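Long-range contacts in cellulose 1,4-beta-cellobiosidase (Clostridium thermocellum, PDB 3ZQX), which hydrolyses beta-1,4 linkages in cellulose to release cellobiose, represented here by its family 3b carbohydrate-binding module, a domain type that generally binds cellulose: residues A[5-10]-A[21-26]; A[42-47]-A[112-117]. The protein carries 1 engineered substitution. All blocks are in the same frame, centred on the assembly; numbering follows the deposited sequence. Where two conformers were deposited one is given.

Contact 1: residues A[5-10]-A[21-26]; sequences VQYLCE and GKFNIV
Gln6 pairs with Asn24, and Leu8 with Lys22, at the hydrogen-bonded positions of the antiparallel ladder that joins strands 5-9 and 21-26 into a beta hairpin. Four backbone bonds make the ladder; the bond from Gln6 N to Asn24 O is 2.8 Å long and nearly straight (174°). CA-H...O contacts supplement them, as from Phe23 CA to Gln6 O (3.2 Å).

On the face carrying Gln6, Leu8, Lys22 and Asn24, a side-chain bond repeats the first pair: Asn24 ND2 donates to Gln6 OE1 at 3.0 Å. Asn24 CG is anti to the backbone N (chi1 -180°), which lays its amide beside that of Gln6. The acceptor lies in the amide plane of Asn24, but the donor stands above that of Gln6, the two amides being turned 60° apart. Gln6 NE2 turns to Asp126, and Asn24 ND2 also bonds Gln93.

Lys22 runs extended alongside Leu8, its CG 3.9 Å from Leu8 CD1, while NZ forms a salt bridge with Glu96.

On the face carrying Val5, Tyr7 and Phe23 the contact is aromatic: Tyr7 CD1 lies 4.3 Å from Phe23 CE1; these rings stack on Tyr127 and Phe99 respectively and touch Tyr42 of strand 38-43. The chemistry therefore divides by face: polar groups and aliphatic stems on one, aromatic core of the beta sandwich on the other.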
loop_
_atom_site.group_PDB
_atom_site.type_symbol
_atom_site.label_atom_id
_atom_site.label_comp_id
_atom_site.label_asym_id
_atom_site.label_seq_id
_atom_site.Cartn_x
_atom_site.Cartn_y
_atom_site.Cartn_z
ATOM N N VAL A 5 -8.369 -4.297 -1.175
ATOM C CA VAL A 5 -7.688 -3.416 -0.238
ATOM C C VAL A 5 -8.639 -2.391 0.317
ATOM O O VAL A 5 -9.405 -1.775 -0.430
ATOM C CB VAL A 5 -6.540 -2.633 -0.921
ATOM C CG1 VAL A 5 -5.916 -1.632 0.048
ATOM C CG2 VAL A 5 -5.497 -3.584 -1.464
ATOM N N GLN A 6 -8.554 -2.199 1.629
ATOM C CA GLN A 6 -9.128 -1.032 2.280
ATOM C C GLN A 6 -8.000 -0.107 2.706
ATOM O O GLN A 6 -6.880 -0.551 2.988
ATOM C CB GLN A 6 -9.934 -1.427 3.507
ATOM C CG GLN A 6 -10.952 -2.492 3.224
ATOM C CD GLN A 6 -11.847 -2.726 4.407
ATOM O OE1 GLN A 6 -11.377 -2.879 5.538
ATOM N NE2 GLN A 6 -13.152 -2.723 4.164
ATOM N N TYR A 7 -8.297 1.189 2.737
ATOM C CA TYR A 7 -7.322 2.226 3.032
ATOM C C TYR A 7 -7.929 3.253 3.958
ATOM O O TYR A 7 -9.138 3.483 3.947
ATOM C CB TYR A 7 -6.937 2.911 1.722
ATOM C CG TYR A 7 -6.290 4.288 1.761
ATOM C CD1 TYR A 7 -4.922 4.438 1.923
ATOM C CD2 TYR A 7 -7.044 5.439 1.546
ATOM C CE1 TYR A 7 -4.325 5.692 1.902
ATOM C CE2 TYR A 7 -6.456 6.695 1.528
ATOM C CZ TYR A 7 -5.095 6.819 1.693
ATOM O OH TYR A 7 -4.529 8.078 1.657
ATOM N N LEU A 8 -7.064 3.870 4.751
ATOM C CA LEU A 8 -7.371 5.138 5.388
ATOM C C LEU A 8 -6.099 5.974 5.426
ATOM O O LEU A 8 -4.979 5.448 5.402
ATOM C CB LEU A 8 -7.975 4.957 6.784
ATOM C CG LEU A 8 -7.110 4.346 7.888
ATOM C CD1 LEU A 8 -6.206 5.384 8.528
ATOM C CD2 LEU A 8 -7.988 3.689 8.944
ATOM N N CYS A 9 -6.289 7.285 5.467
ATOM C CA CYS A 9 -5.210 8.258 5.472
ATOM C C CYS A 9 -5.056 8.843 6.868
ATOM O O CYS A 9 -6.036 9.247 7.483
ATOM C CB CYS A 9 -5.543 9.383 4.497
ATOM S SG CYS A 9 -4.287 10.650 4.372
ATOM N N GLU A 10 -3.824 8.875 7.359
ATOM C CA GLU A 10 -3.516 9.525 8.632
ATOM C C GLU A 10 -2.911 10.908 8.424
ATOM O O GLU A 10 -3.420 11.890 8.963
ATOM C CB GLU A 10 -2.709 8.633 9.574
ATOM C CG GLU A 10 -3.558 7.485 10.107
ATOM C CD GLU A 10 -2.910 6.714 11.235
ATOM O OE1 GLU A 10 -1.668 6.590 11.254
ATOM O OE2 GLU A 10 -3.652 6.224 12.110
ATOM N N GLY A 21 -0.597 6.188 6.472
ATOM C CA GLY A 21 -1.953 5.693 6.437
ATOM C C GLY A 21 -1.967 4.248 6.863
ATOM O O GLY A 21 -1.030 3.781 7.520
ATOM N N LYS A 22 -3.052 3.553 6.544
ATOM C CA LYS A 22 -3.138 2.127 6.804
ATOM C C LYS A 22 -3.777 1.428 5.628
ATOM O O LYS A 22 -4.621 2.001 4.936
ATOM C CB LYS A 22 -3.966 1.830 8.059
ATOM C CG LYS A 22 -3.537 2.585 9.309
ATOM C CD LYS A 22 -4.320 2.136 10.535
ATOM C CE LYS A 22 -3.906 2.921 11.767
ATOM N NZ LYS A 22 -4.549 2.378 12.997
ATOM N N PHE A 23 -3.383 0.171 5.439
ATOM C CA PHE A 23 -4.035 -0.733 4.501
ATOM C C PHE A 23 -4.673 -1.885 5.271
ATOM O O PHE A 23 -4.327 -2.151 6.420
ATOM C CB PHE A 23 -3.045 -1.376 3.517
ATOM C CG PHE A 23 -2.161 -0.404 2.788
ATOM C CD1 PHE A 23 -2.695 0.593 1.992
ATOM C CD2 PHE A 23 -0.783 -0.514 2.870
ATOM C CE1 PHE A 23 -1.861 1.478 1.309
ATOM C CE2 PHE A 23 0.050 0.361 2.195
ATOM C CZ PHE A 23 -0.493 1.354 1.412
ATOM N N ASN A 24 -5.636 -2.546 4.643
ATOM C CA ASN A 24 -6.141 -3.817 5.135
ATOM C C ASN A 24 -6.426 -4.659 3.910
ATOM O O ASN A 24 -7.180 -4.217 3.044
ATOM C CB ASN A 24 -7.420 -3.573 5.943
ATOM C CG ASN A 24 -8.021 -4.839 6.508
ATOM O OD1 ASN A 24 -7.313 -5.808 6.796
ATOM N ND2 ASN A 24 -9.344 -4.839 6.668
ATOM N N ILE A 25 -5.861 -5.862 3.833
ATOM C CA ILE A 25 -6.133 -6.745 2.707
ATOM C C ILE A 25 -7.156 -7.775 3.147
ATOM O O ILE A 25 -6.932 -8.510 4.104
ATOM C CB ILE A 25 -4.859 -7.435 2.186
ATOM C CG1 ILE A 25 -3.872 -6.386 1.663
ATOM C CG2 ILE A 25 -5.216 -8.443 1.095
ATOM C CD1 ILE A 25 -2.505 -6.943 1.343
ATOM N N VAL A 26 -8.288 -7.810 2.449
ATOM C CA VAL A 26 -9.409 -8.664 2.828
ATOM C C VAL A 26 -9.619 -9.705 1.745
ATOM O O VAL A 26 -9.712 -9.358 0.569
ATOM C CB VAL A 26 -10.696 -7.833 2.999
ATOM C CG1 VAL A 26 -11.843 -8.726 3.430
ATOM C CG2 VAL A 26 -10.485 -6.707 4.013
HETATM O O HOH W 1 -0.349 4.433 10.171
#

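Contact 2: residues A[42-47]-A[112-117]; sequences YYFTKE and SNDYSF. With CA (calcium ion), chain B.
Thr45 and Asn113 converge from two loops on a calcium ion, a structural feature of the family 3 beta-sandwich module. Thr45 chelates it through both O and OG1. With OG1 held between the backbone N and the carbonyl carbon (chi1 49°), the hydroxyl also donates to Asn113 O at 2.8 Å, from above the plane of that carbonyl. The Asn113 side chain turns its OD1 onto the metal (2.4 Å) and its ND2 to Glu47, the two tips meeting: ND2 donates to Glu47 OE2 at 3.0 Å, and that acceptor is close to the amide plane. Glu47 bends at chi2 (71°), which brings both carboxylate oxygens to the calcium. Asp114 OD1, a water and the backbone O of Asp110 complete eight ligand atoms.

Phe44 CB lies 3.3 Å from Asp114 CG, against the carboxylate. Besides binding the metal, Asp114 OD1 accepts a hydrogen bond from Thr45 N, which comes from above the carboxylate plane, so the backbone of one loop fixes a ligand supplied by the other.

Farther from the ion, residues 114-117 form a type I beta turn that meets the end of strand 38-43. Ser116 OG accepts a hydrogen bond from Tyr43 N (2.8 Å) and also bonds Lys129 O, while Ser116 N returns a bond to Tyr43 O. Ser116 CB sits over one face of the Tyr42 ring, offset toward the rim, a CH-pi contact. Tyr43 and Tyr115 point the same way side by side, their ring planes 86° apart, with Tyr115 CD2 3.8 Å from Tyr43 CB.

Core and metal site are linked through Asp114 OD2, which accepts hydrogen bonds from the calcium-bound water and a second water; Tyr42 OH, in turn, donates to this second water at 2.6 Å.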
loop_
_atom_site.group_PDB
_atom_site.type_symbol
_atom_site.label_atom_id
_atom_site.label_comp_id
_atom_site.label_asym_id
_atom_site.label_seq_id
_atom_site.Cartn_x
_atom_site.Cartn_y
_atom_site.Cartn_z
ATOM N N TYR A 42 0.954 1.198 -3.810
ATOM C CA TYR A 42 0.463 2.524 -3.458
ATOM C C TYR A 42 1.231 3.536 -4.299
ATOM O O TYR A 42 2.456 3.632 -4.201
ATOM C CB TYR A 42 0.691 2.788 -1.954
ATOM C CG TYR A 42 0.315 4.192 -1.501
ATOM C CD1 TYR A 42 1.209 5.246 -1.616
ATOM C CD2 TYR A 42 -0.943 4.457 -0.964
ATOM C CE1 TYR A 42 0.863 6.528 -1.211
ATOM C CE2 TYR A 42 -1.300 5.731 -0.567
ATOM C CZ TYR A 42 -0.399 6.766 -0.685
ATOM O OH TYR A 42 -0.788 8.024 -0.279
ATOM N N TYR A 43 0.504 4.260 -5.145
ATOM C CA TYR A 43 1.100 5.112 -6.173
ATOM C C TYR A 43 1.330 6.526 -5.677
ATOM O O TYR A 43 0.415 7.170 -5.161
ATOM C CB TYR A 43 0.207 5.117 -7.422
ATOM C CG TYR A 43 0.049 3.730 -7.995
ATOM C CD1 TYR A 43 0.998 3.212 -8.861
ATOM C CD2 TYR A 43 -1.013 2.907 -7.613
ATOM C CE1 TYR A 43 0.886 1.924 -9.362
ATOM C CE2 TYR A 43 -1.137 1.618 -8.105
ATOM C CZ TYR A 43 -0.190 1.133 -8.980
ATOM O OH TYR A 43 -0.326 -0.152 -9.448
ATOM N N PHE A 44 2.565 7.000 -5.816
ATOM C CA PHE A 44 2.899 8.356 -5.439
ATOM C C PHE A 44 4.069 8.821 -6.274
ATOM O O PHE A 44 4.895 8.012 -6.703
ATOM C CB PHE A 44 3.220 8.448 -3.933
ATOM C CG PHE A 44 4.561 7.873 -3.535
ATOM C CD1 PHE A 44 4.742 6.510 -3.357
ATOM C CD2 PHE A 44 5.640 8.718 -3.318
ATOM C CE1 PHE A 44 5.974 6.000 -2.974
ATOM C CE2 PHE A 44 6.885 8.217 -2.938
ATOM C CZ PHE A 44 7.043 6.851 -2.748
ATOM N N THR A 45 4.141 10.127 -6.484
ATOM C CA THR A 45 5.236 10.715 -7.236
ATOM C C THR A 45 6.330 11.150 -6.278
ATOM O O THR A 45 6.066 11.820 -5.272
ATOM C CB THR A 45 4.765 11.930 -8.038
ATOM O OG1 THR A 45 4.012 12.787 -7.179
ATOM C CG2 THR A 45 3.901 11.499 -9.222
ATOM N N LYS A 46 7.562 10.761 -6.584
ATOM C CA LYS A 46 8.677 11.146 -5.733
ATOM C C LYS A 46 9.250 12.495 -6.141
ATOM O O LYS A 46 9.563 12.716 -7.308
ATOM C CB LYS A 46 9.755 10.055 -5.659
ATOM C CG LYS A 46 10.386 9.668 -6.958
ATOM C CD LYS A 46 11.506 8.676 -6.695
ATOM C CE LYS A 46 12.175 8.272 -7.982
ATOM N NZ LYS A 46 13.200 7.206 -7.786
ATOM N N GLU A 47 9.358 13.397 -5.170
ATOM C CA GLU A 47 9.885 14.734 -5.392
ATOM C C GLU A 47 11.402 14.842 -5.203
ATOM O O GLU A 47 11.991 15.850 -5.578
ATOM C CB GLU A 47 9.193 15.736 -4.459
ATOM C CG GLU A 47 7.837 16.247 -4.934
ATOM C CD GLU A 47 6.735 15.206 -4.875
ATOM O OE1 GLU A 47 6.505 14.614 -3.792
ATOM O OE2 GLU A 47 6.066 14.997 -5.909
ATOM N N SER A 112 -0.011 16.120 -2.952
ATOM C CA SER A 112 -1.125 16.549 -3.803
ATOM C C SER A 112 -1.074 15.978 -5.209
ATOM O O SER A 112 -2.055 15.966 -5.889
ATOM C CB SER A 112 -1.253 18.090 -3.828
ATOM O OG SER A 112 -0.213 18.655 -4.547
ATOM N N ASN A 113 0.104 15.526 -5.599
ATOM C CA ASN A 113 0.305 14.918 -6.885
ATOM C C ASN A 113 0.551 13.399 -6.809
ATOM O O ASN A 113 1.229 12.831 -7.650
ATOM C CB ASN A 113 1.434 15.623 -7.644
ATOM C CG ASN A 113 2.725 15.553 -6.926
ATOM O OD1 ASN A 113 2.807 14.915 -5.895
ATOM N ND2 ASN A 113 3.771 16.166 -7.475
ATOM N N ASP A 114 -0.020 12.785 -5.767
ATOM C CA ASP A 114 0.106 11.341 -5.555
ATOM C C ASP A 114 -1.238 10.676 -5.859
ATOM O O ASP A 114 -2.241 10.976 -5.238
ATOM C CB ASP A 114 0.474 11.024 -4.121
ATOM C CG ASP A 114 1.857 11.503 -3.755
ATOM O OD1 ASP A 114 2.628 11.893 -4.653
ATOM O OD2 ASP A 114 2.202 11.459 -2.557
ATOM N N TYR A 115 -1.223 9.760 -6.817
ATOM C CA TYR A 115 -2.444 9.107 -7.268
ATOM C C TYR A 115 -3.220 8.426 -6.141
ATOM O O TYR A 115 -4.449 8.507 -6.093
ATOM C CB TYR A 115 -2.085 8.099 -8.352
ATOM C CG TYR A 115 -3.211 7.245 -8.874
ATOM C CD1 TYR A 115 -4.035 7.699 -9.892
ATOM C CD2 TYR A 115 -3.407 5.952 -8.402
ATOM C CE1 TYR A 115 -5.043 6.896 -10.400
ATOM C CE2 TYR A 115 -4.404 5.142 -8.908
ATOM C CZ TYR A 115 -5.221 5.622 -9.907
ATOM O OH TYR A 115 -6.229 4.842 -10.434
ATOM N N SER A 116 -2.521 7.749 -5.233
ATOM C CA SER A 116 -3.210 6.970 -4.206
ATOM C C SER A 116 -3.573 7.756 -2.948
ATOM O O SER A 116 -4.210 7.206 -2.056
ATOM C CB SER A 116 -2.402 5.727 -3.815
ATOM O OG SER A 116 -2.198 4.862 -4.924
ATOM N N PHE A 117 -3.183 9.021 -2.863
ATOM C CA PHE A 117 -3.476 9.840 -1.680
ATOM C C PHE A 117 -4.928 10.299 -1.665
ATOM O O PHE A 117 -5.393 10.879 -2.638
ATOM C CB PHE A 117 -2.553 11.056 -1.729
ATOM C CG PHE A 117 -2.801 12.107 -0.669
ATOM C CD1 PHE A 117 -2.649 11.826 0.683
ATOM C CD2 PHE A 117 -3.083 13.416 -1.045
ATOM C CE1 PHE A 117 -2.827 12.810 1.636
ATOM C CE2 PHE A 117 -3.254 14.402 -0.100
ATOM C CZ PHE A 117 -3.125 14.102 1.244
HETATM CA CA CA B . 4.415 13.499 -4.734
HETATM O O HOH W 2 0.674 10.191 -0.622
HETATM O O HOH W 3 4.729 12.385 -2.497
#

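Overall arrangement
The two contacts lie about 15 Å apart, centre to centre, and use different strands of the sandwich. Contact 1 joins neighbours within one sheet, strands 3-9 and 15-27, through a regular backbone ladder. Contact 2 ties the end of strand 38-43, from the facing sheet, to the loop following strand 109-110, relying on a calcium ion and a mix of side-chain and backbone polar atoms where no ladder is formed. Both are partly buried and run from core to surface: the aromatic face of contact 1 and Tyr42 of contact 2 share the interior, with Phe23 CZ 3.8 Å from Tyr42 CB, whereas the Lys22 side of one and Asn113 of the other lie nearer solvent. Cys9 also packs on Phe117.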